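Local coordinates for protein GTP pyrophosphokinase (Chlorobaculum tepidum, PDB 3IBW) that is the ACT domain of a GTP pyrophosphokinase, the enzyme of (p)ppGpp synthesis, and probably serves as a regulatory module of it, at residues 7-12 with 74-79; 29-34 with 51-56. The protein carries 1 engineered substitution. One frame throughout, in Å; residues are numbered along the deposited sequence.

Contact 1. Residues 7-12 with 74-79; sequences GIRIVG and TVERLS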
ATOM      1  N   GLY A   7       9.137  11.114   3.937  1.00 15.78           N
ATOM      2  CA  GLY A   7       8.002  10.465   4.564  1.00 16.01           C
ATOM      3  C   GLY A   7       6.737  11.284   4.385  1.00 16.05           C
ATOM      4  O   GLY A   7       6.784  12.518   4.387  1.00 14.50           O
ATOM      5  N   ILE A   8       5.609  10.596   4.225  1.00 13.69           N
ATOM      6  CA  ILE A   8       4.308  11.245   4.052  1.00 12.78           C
ATOM      7  C   ILE A   8       3.296  10.535   4.953  1.00 12.58           C
ATOM      8  O   ILE A   8       3.258   9.307   4.997  1.00 13.64           O
ATOM      9  CB  ILE A   8       3.762  11.111   2.600  1.00 14.12           C
ATOM     10  CG1 ILE A   8       4.717  11.749   1.590  1.00 13.40           C
ATOM     11  CG2 ILE A   8       2.381  11.763   2.504  1.00 12.54           C
ATOM     12  CD1 ILE A   8       4.283  11.532   0.148  1.00 14.33           C
ATOM     13  N   ARG A   9       2.486  11.305   5.670  1.00 10.75           N
ATOM     14  CA  ARG A   9       1.464  10.716   6.525  1.00  9.35           C
ATOM     15  C   ARG A   9       0.091  11.163   6.045  1.00 11.46           C
ATOM     16  O   ARG A   9      -0.158  12.358   5.872  1.00 10.48           O
ATOM     17  CB  ARG A   9       1.652  11.131   7.983  1.00  9.20           C
ATOM     18  CG  ARG A   9       0.501  10.696   8.892  1.00 14.12           C
ATOM     19  CD  ARG A   9       0.895  10.817  10.351  1.00 20.89           C
ATOM     20  NE  ARG A   9      -0.215  10.597  11.276  1.00 17.35           N
ATOM     21  CZ  ARG A   9      -0.599   9.410  11.734  1.00 21.02           C
ATOM     22  NH1 ARG A   9       0.025   8.307  11.341  1.00 17.14           N
ATOM     23  NH2 ARG A   9      -1.589   9.328  12.613  1.00 20.71           N
ATOM     24  N   ILE A  10      -0.790  10.191   5.829  1.00 10.77           N
ATOM     25  CA  ILE A  10      -2.150  10.461   5.374  1.00 10.93           C
ATOM     26  C   ILE A  10      -3.134   9.934   6.415  1.00 13.28           C
ATOM     27  O   ILE A  10      -2.955   8.838   6.946  1.00 10.20           O
ATOM     28  CB  ILE A  10      -2.454   9.736   4.034  1.00 12.65           C
ATOM     29  CG1 ILE A  10      -1.412  10.117   2.984  1.00 10.33           C
ATOM     30  CG2 ILE A  10      -3.864  10.080   3.537  1.00  9.58           C
ATOM     31  CD1 ILE A  10      -0.449   8.993   2.661  1.00 16.96           C
ATOM     32  N   VAL A  11      -4.159  10.725   6.715  1.00 13.08           N
ATOM     33  CA  VAL A  11      -5.196  10.316   7.658  1.00 10.95           C
ATOM     34  C   VAL A  11      -6.512  10.627   6.934  1.00 10.46           C
ATOM     35  O   VAL A  11      -6.689  11.721   6.386  1.00  9.82           O
ATOM     36  CB  VAL A  11      -5.113  11.096   8.999  1.00 10.45           C
ATOM     37  CG1 VAL A  11      -6.196  10.579   9.959  1.00 13.59           C
ATOM     38  CG2 VAL A  11      -3.725  10.926   9.623  1.00 10.27           C
ATOM     39  N   GLY A  12      -7.425   9.659   6.923  1.00 10.58           N
ATOM     40  CA  GLY A  12      -8.692   9.844   6.241  1.00 10.63           C
ATOM     41  C   GLY A  12      -9.805   8.975   6.794  1.00 11.35           C
ATOM     42  O   GLY A  12      -9.596   8.223   7.739  1.00 11.39           O
ATOM     43  N   THR A  74      -6.061  14.825   6.259  1.00 13.80           N
ATOM     44  CA  THR A  74      -4.770  15.508   6.248  1.00 12.88           C
ATOM     45  C   THR A  74      -3.682  14.722   5.518  1.00 11.85           C
ATOM     46  O   THR A  74      -3.731  13.497   5.439  1.00 10.26           O
ATOM     47  CB  THR A  74      -4.235  15.744   7.704  1.00 14.29           C
ATOM     48  OG1 THR A  74      -4.044  14.480   8.359  1.00 18.12           O
ATOM     49  CG2 THR A  74      -5.217  16.584   8.528  1.00 18.44           C
ATOM     50  N   VAL A  75      -2.713  15.450   4.971  1.00 10.33           N
ATOM     51  CA  VAL A  75      -1.552  14.861   4.315  1.00 10.07           C
ATOM     52  C   VAL A  75      -0.417  15.789   4.759  1.00 13.29           C
ATOM     53  O   VAL A  75      -0.476  17.004   4.550  1.00 12.78           O
ATOM     54  CB  VAL A  75      -1.640  14.867   2.773  1.00 12.05           C
ATOM     55  CG1 VAL A  75      -0.358  14.260   2.189  1.00 10.62           C
ATOM     56  CG2 VAL A  75      -2.853  14.069   2.320  1.00 11.18           C
ATOM     57  N   GLU A  76       0.603  15.223   5.387  1.00 14.31           N
ATOM     58  CA  GLU A  76       1.730  16.019   5.860  1.00 15.66           C
ATOM     59  C   GLU A  76       3.022  15.267   5.609  1.00 15.54           C
ATOM     60  O   GLU A  76       3.022  14.039   5.491  1.00 14.81           O
ATOM     61  CB  GLU A  76       1.596  16.294   7.370  1.00 18.87           C
ATOM     62  CG  GLU A  76       1.924  15.088   8.260  1.00 26.09           C
ATOM     63  CD  GLU A  76       1.300  15.157   9.654  1.00 39.72           C
ATOM     64  OE1 GLU A  76       1.957  15.655  10.595  1.00 40.53           O
ATOM     65  OE2 GLU A  76       0.136  14.724   9.797  1.00 35.94           O
ATOM     66  N   ARG A  77       4.117  16.008   5.503  1.00 12.68           N
ATOM     67  CA  ARG A  77       5.419  15.391   5.322  1.00 14.57           C
ATOM     68  C   ARG A  77       5.924  14.983   6.716  1.00 18.42           C
ATOM     69  O   ARG A  77       5.817  15.743   7.684  1.00 18.20           O
ATOM     70  CB  ARG A  77       6.403  16.378   4.708  1.00 15.48           C
ATOM     71  CG  ARG A  77       7.779  15.792   4.495  1.00 10.21           C
ATOM     72  CD  ARG A  77       8.650  16.780   3.767  1.00 13.29           C
ATOM     73  NE  ARG A  77      10.026  16.317   3.703  1.00 16.38           N
ATOM     74  CZ  ARG A  77      10.996  16.970   3.081  1.00 16.10           C
ATOM     75  NH1 ARG A  77      10.730  18.117   2.471  1.00 15.99           N
ATOM     76  NH2 ARG A  77      12.232  16.487   3.088  1.00 14.44           N
ATOM     77  N   LEU A  78       6.474  13.778   6.803  1.00 19.97           N
ATOM     78  CA  LEU A  78       7.013  13.243   8.051  1.00 24.39           C
ATOM     79  C   LEU A  78       8.504  13.523   8.151  1.00 27.30           C
ATOM     80  O   LEU A  78       9.188  13.606   7.131  1.00 28.15           O
ATOM     81  CB  LEU A  78       6.834  11.724   8.101  1.00 26.15           C
ATOM     82  CG  LEU A  78       5.455  11.122   8.365  1.00 28.43           C
ATOM     83  CD1 LEU A  78       5.537   9.603   8.287  1.00 28.03           C
ATOM     84  CD2 LEU A  78       4.968  11.561   9.745  1.00 23.98           C
ATOM     85  N   SER A  79       9.007  13.684   9.375  1.00 30.33           N
ATOM     86  CA  SER A  79      10.442  13.889   9.561  1.00 33.51           C
ATOM     87  C   SER A  79      11.036  12.776  10.435  1.00 34.17           C
ATOM     88  O   SER A  79      10.310  12.053  11.127  1.00 37.18           O
ATOM     89  CB  SER A  79      10.758  15.268  10.155  1.00 34.33           C
ATOM     90  OG  SER A  79      10.212  15.442  11.443  1.00 36.69           O
TER
HETATM   91  O   HOH W   1      10.476  13.564   4.770  1.00 15.61           O
HETATM   92  O   HOH W   2      -1.474  13.629   7.890  1.00 13.28           O
HETATM   93  O   HOH W   3      -1.128  13.278  11.280  1.00 41.09           O
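Strands 7-12 and 74-78 run antiparallel at 149°, joined by five backbone hydrogen bonds, of which Arg-9 N to Glu-76 O (2.8 Å) is nearly straight and lies almost along the C=O axis. On the face bearing Arg-9, Val-11, Thr-74, Glu-76 and Leu-78, the extended Arg-9 chain runs alongside Glu-76, whose CG takes the crowded position between backbone N and carbonyl carbon (chi1 75°). The guanidinium and carboxylate planes are 71° apart, and Arg-9 NE stays 4.4 Å from Glu-76 OE2, too far for a salt bridge. Two waters bridge them: one links OE2 to NE, the other ties OE2 to Arg-9 O and Thr-74 OG1, while Arg-9 NH1 bonds Asn-48. Leu-78 crosses Arg-9 obliquely, its CD2 3.8 Å from Arg-9 CB and its CD1 4.0 Å from Ile-8 O. An alanine at Leu-78 would lose CG and both methyls and probably loosen the apolar cover over the stem of Arg-9 and the backbone of Ile-8. On the opposite face, Ile-8 CG2 meets Val-75 CG1 at 3.7 Å. That face rests on Leu-59 and Met-63 of helix 56-67, while strand 44-53 pairs with the other edge of strand 4-13.

Contact 2. Residues 29-34 with 51-56; sequences FDTNIR and IFVKNT
Where strand 32-41 begins and strand 44-53 runs out, two short antiparallel segments meet, and a single backbone hydrogen bond, Phe-52 N to Asn-32 O (2.8 Å), joins them. The bond lies in the carbonyl plane. Asn-32 and Phe-52 form this hydrogen-bonded pair, and their side chains lie alongside one another. Asn-32 CG is anti to the backbone N, which brings ND2 to 3.5 Å from Phe-52 CD2, with amide and ring planes 34° apart. Phe-52 CG sits beside its own backbone N, and Arg-34 crosses the ring obliquely. Arg-34 is bent at both chi2 and chi3, so that its chain curls back instead of reaching outward, and the guanidinium is turned 44° from the ring. The curl also delivers NH1 to Asn-32 OD1 in a weak hydrogen bond, while its stronger partner is Asp-14 of the second subunit, in a salt bridge likely to steady the positive charge.

On the other face, Ile-33 and Ile-51 cross obliquely, CG1 of the former 4.2 Å from CG2 of the latter. Ile-51 holds CG1 in the crowded position (chi1 58°), leaving CG2 beside the backbone N. Thr-31, just before the strand, also has its OG1 in the crowded position; this hydroxyl is buried against Ile-51 without a polar partner, while Thr-31 CB rests on Phe-52 O. Ile-51 packs on Leu-62 of helix 56-67, which Asn-55 opens as N-cap, its OD1 accepting from Lys-58 N. The pairing closes the open end of the beta hairpin 32-41/44-53, the ββ unit in the middle of the βαββαβ order of the ACT fold, with strand 32-41 at the margin of the chain's sheet and engaged there by the second subunit.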
ATOM      1  N   PHE A  29       1.882   6.343  -8.244  1.00 22.22           N
ATOM      2  CA  PHE A  29       2.959   7.326  -8.111  1.00 24.63           C
ATOM      3  C   PHE A  29       4.191   6.896  -8.918  1.00 27.67           C
ATOM      4  O   PHE A  29       4.504   5.706  -9.018  1.00 26.13           O
ATOM      5  CB  PHE A  29       3.452   7.420  -6.667  1.00 24.34           C
ATOM      6  CG  PHE A  29       2.582   8.230  -5.765  1.00 22.48           C
ATOM      7  CD1 PHE A  29       1.643   9.099  -6.293  1.00 21.76           C
ATOM      8  CD2 PHE A  29       2.740   8.166  -4.380  1.00 23.81           C
ATOM      9  CE1 PHE A  29       0.842   9.877  -5.463  1.00 22.74           C
ATOM     10  CE2 PHE A  29       1.943   8.943  -3.539  1.00 24.56           C
ATOM     11  CZ  PHE A  29       0.999   9.806  -4.086  1.00 17.65           C
ATOM     12  N   ASP A  30       4.892   7.875  -9.474  1.00 28.90           N
ATOM     13  CA  ASP A  30       6.116   7.619 -10.223  1.00 34.49           C
ATOM     14  C   ASP A  30       7.299   7.738  -9.237  1.00 34.40           C
ATOM     15  O   ASP A  30       8.122   8.651  -9.351  1.00 36.52           O
ATOM     16  CB  ASP A  30       6.260   8.646 -11.357  1.00 36.37           C
ATOM     17  CG  ASP A  30       7.567   8.506 -12.123  1.00 42.90           C
ATOM     18  OD1 ASP A  30       7.923   7.372 -12.514  1.00 47.70           O
ATOM     19  OD2 ASP A  30       8.235   9.540 -12.336  1.00 47.07           O
ATOM     20  N   THR A  31       7.366   6.830  -8.258  1.00 32.64           N
ATOM     21  CA  THR A  31       8.462   6.817  -7.281  1.00 31.19           C
ATOM     22  C   THR A  31       8.757   5.428  -6.699  1.00 26.98           C
ATOM     23  O   THR A  31       8.014   4.465  -6.899  1.00 27.47           O
ATOM     24  CB  THR A  31       8.229   7.784  -6.070  1.00 29.08           C
ATOM     25  OG1 THR A  31       7.081   7.366  -5.325  1.00 36.73           O
ATOM     26  CG2 THR A  31       8.044   9.219  -6.542  1.00 36.34           C
ATOM     27  N   ASN A  32       9.866   5.356  -5.977  1.00 25.32           N
ATOM     28  CA  ASN A  32      10.337   4.132  -5.341  1.00 24.92           C
ATOM     29  C   ASN A  32       9.795   4.080  -3.918  1.00 21.89           C
ATOM     30  O   ASN A  32      10.210   4.864  -3.071  1.00 20.73           O
ATOM     31  CB  ASN A  32      11.867   4.154  -5.322  1.00 27.18           C
ATOM     32  CG  ASN A  32      12.470   2.914  -4.703  1.00 33.45           C
ATOM     33  OD1 ASN A  32      11.772   1.944  -4.406  1.00 39.55           O
ATOM     34  ND2 ASN A  32      13.782   2.943  -4.501  1.00 41.67           N
ATOM     35  N   ILE A  33       8.875   3.161  -3.654  1.00 20.15           N
ATOM     36  CA  ILE A  33       8.289   3.039  -2.324  1.00 19.63           C
ATOM     37  C   ILE A  33       9.188   2.197  -1.435  1.00 19.29           C
ATOM     38  O   ILE A  33       9.624   1.111  -1.827  1.00 21.11           O
ATOM     39  CB  ILE A  33       6.871   2.400  -2.401  1.00 20.68           C
ATOM     40  CG1 ILE A  33       5.937   3.313  -3.207  1.00 23.51           C
ATOM     41  CG2 ILE A  33       6.322   2.159  -0.991  1.00 21.95           C
ATOM     42  CD1 ILE A  33       4.666   2.618  -3.684  1.00 25.96           C
ATOM     43  N   ARG A  34       9.477   2.708  -0.242  1.00 15.19           N
ATOM     44  CA  ARG A  34      10.312   1.989   0.705  1.00 15.39           C
ATOM     45  C   ARG A  34       9.506   1.313   1.807  1.00 15.31           C
ATOM     46  O   ARG A  34       9.747   0.153   2.131  1.00 17.52           O
ATOM     47  CB  ARG A  34      11.343   2.927   1.340  1.00 18.43           C
ATOM     48  CG  ARG A  34      12.173   3.678   0.321  1.00 24.62           C
ATOM     49  CD  ARG A  34      12.450   2.798  -0.897  1.00 33.17           C
ATOM     50  NE  ARG A  34      13.467   1.784  -0.642  1.00 37.28           N
ATOM     51  CZ  ARG A  34      13.607   0.678  -1.363  1.00 37.79           C
ATOM     52  NH1 ARG A  34      12.789   0.440  -2.382  1.00 27.28           N
ATOM     53  NH2 ARG A  34      14.561  -0.193  -1.065  1.00 38.54           N
ATOM     54  N   ILE A  51       9.150   7.019   0.841  1.00 11.45           N
ATOM     55  CA  ILE A  51       9.458   6.879  -0.575  1.00 13.27           C
ATOM     56  C   ILE A  51      10.760   7.586  -0.913  1.00 16.76           C
ATOM     57  O   ILE A  51      11.210   8.450  -0.155  1.00 17.87           O
ATOM     58  CB  ILE A  51       8.362   7.553  -1.458  1.00 16.16           C
ATOM     59  CG1 ILE A  51       8.231   9.044  -1.089  1.00 17.46           C
ATOM     60  CG2 ILE A  51       7.025   6.859  -1.285  1.00 15.45           C
ATOM     61  CD1 ILE A  51       7.378   9.844  -2.060  1.00 25.19           C
ATOM     62  N   PHE A  52      11.369   7.191  -2.031  1.00 18.71           N
ATOM     63  CA  PHE A  52      12.568   7.861  -2.534  1.00 21.27           C
ATOM     64  C   PHE A  52      11.987   8.764  -3.629  1.00 22.16           C
ATOM     65  O   PHE A  52      11.293   8.301  -4.542  1.00 24.34           O
ATOM     66  CB  PHE A  52      13.586   6.873  -3.102  1.00 22.33           C
ATOM     67  CG  PHE A  52      14.460   6.272  -2.053  1.00 27.88           C
ATOM     68  CD1 PHE A  52      15.421   7.040  -1.403  1.00 32.84           C
ATOM     69  CD2 PHE A  52      14.315   4.949  -1.697  1.00 37.41           C
ATOM     70  CE1 PHE A  52      16.211   6.487  -0.401  1.00 31.67           C
ATOM     71  CE2 PHE A  52      15.101   4.389  -0.690  1.00 34.46           C
ATOM     72  CZ  PHE A  52      16.052   5.155  -0.051  1.00 35.30           C
ATOM     73  N   VAL A  53      12.276  10.057  -3.530  1.00 19.42           N
ATOM     74  CA  VAL A  53      11.735  11.029  -4.463  1.00 17.80           C
ATOM     75  C   VAL A  53      12.813  11.957  -5.005  1.00 18.90           C
ATOM     76  O   VAL A  53      13.819  12.213  -4.348  1.00 15.13           O
ATOM     77  CB  VAL A  53      10.583  11.815  -3.752  1.00 20.83           C
ATOM     78  CG1 VAL A  53      11.127  12.592  -2.576  1.00 19.69           C
ATOM     79  CG2 VAL A  53       9.871  12.713  -4.724  1.00 19.76           C
ATOM     80  N   LYS A  54      12.580  12.444  -6.218  1.00 21.44           N
ATOM     81  CA  LYS A  54      13.507  13.321  -6.927  1.00 22.38           C
ATOM     82  C   LYS A  54      13.924  14.588  -6.206  1.00 21.48           C
ATOM     83  O   LYS A  54      15.112  14.873  -6.047  1.00 19.18           O
ATOM     84  CB  LYS A  54      12.897  13.707  -8.278  1.00 24.35           C
ATOM     85  CG  LYS A  54      13.789  14.546  -9.174  1.00 29.31           C
ATOM     86  CD  LYS A  54      13.176  14.730 -10.562  1.00 31.64           C
ATOM     87  CE  LYS A  54      12.030  15.731 -10.553  1.00 35.33           C
ATOM     88  NZ  LYS A  54      11.738  16.243 -11.928  1.00 39.87           N
ATOM     89  N   ASN A  55      12.931  15.356  -5.783  1.00 18.22           N
ATOM     90  CA  ASN A  55      13.186  16.613  -5.104  1.00 17.94           C
ATOM     91  C   ASN A  55      11.941  17.045  -4.345  1.00 16.47           C
ATOM     92  O   ASN A  55      10.929  16.343  -4.366  1.00 14.94           O
ATOM     93  CB  ASN A  55      13.597  17.700  -6.121  1.00 18.02           C
ATOM     94  CG  ASN A  55      12.574  17.887  -7.245  1.00 22.64           C
ATOM     95  OD1 ASN A  55      11.376  17.699  -7.048  1.00 17.20           O
ATOM     96  ND2 ASN A  55      13.052  18.273  -8.427  1.00 19.97           N
ATOM     97  N   THR A  56      12.009  18.200  -3.690  1.00 17.06           N
ATOM     98  CA  THR A  56      10.879  18.682  -2.903  1.00 17.72           C
ATOM     99  C   THR A  56       9.656  19.031  -3.744  1.00 16.78           C
ATOM    100  O   THR A  56       8.528  18.749  -3.336  1.00 15.51           O
ATOM    101  CB  THR A  56      11.282  19.894  -2.035  1.00 19.49           C
ATOM    102  OG1 THR A  56      12.475  19.576  -1.299  1.00 18.85           O
ATOM    103  CG2 THR A  56      10.170  20.218  -1.038  1.00 17.66           C
TER

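How the contacts relate
Contacts 1 and 2 lie in one four-stranded antiparallel sheet, ordered 32-41, 44-53, 4-13, 72-78, with their centres about 14 Å apart. Contact 1 joins one outermost strand to strand 4-13, contact 2 the other outermost strand to 44-53, and the neighbouring inner strands connect the two pairs. Along the chain, contact 2 is nested inside the loop closed by contact 1, so the last strand comes back beside the first, with the hairpin lying between them in sequence. On the sheet face covered by helix 56-67 the contacts touch, Ile-8 CD1 lying 4.2 Å from Ile-51 CD1, and both pack on that helix. Contact 2 reaches the second subunit, whereas contact 1 belongs to the single chain.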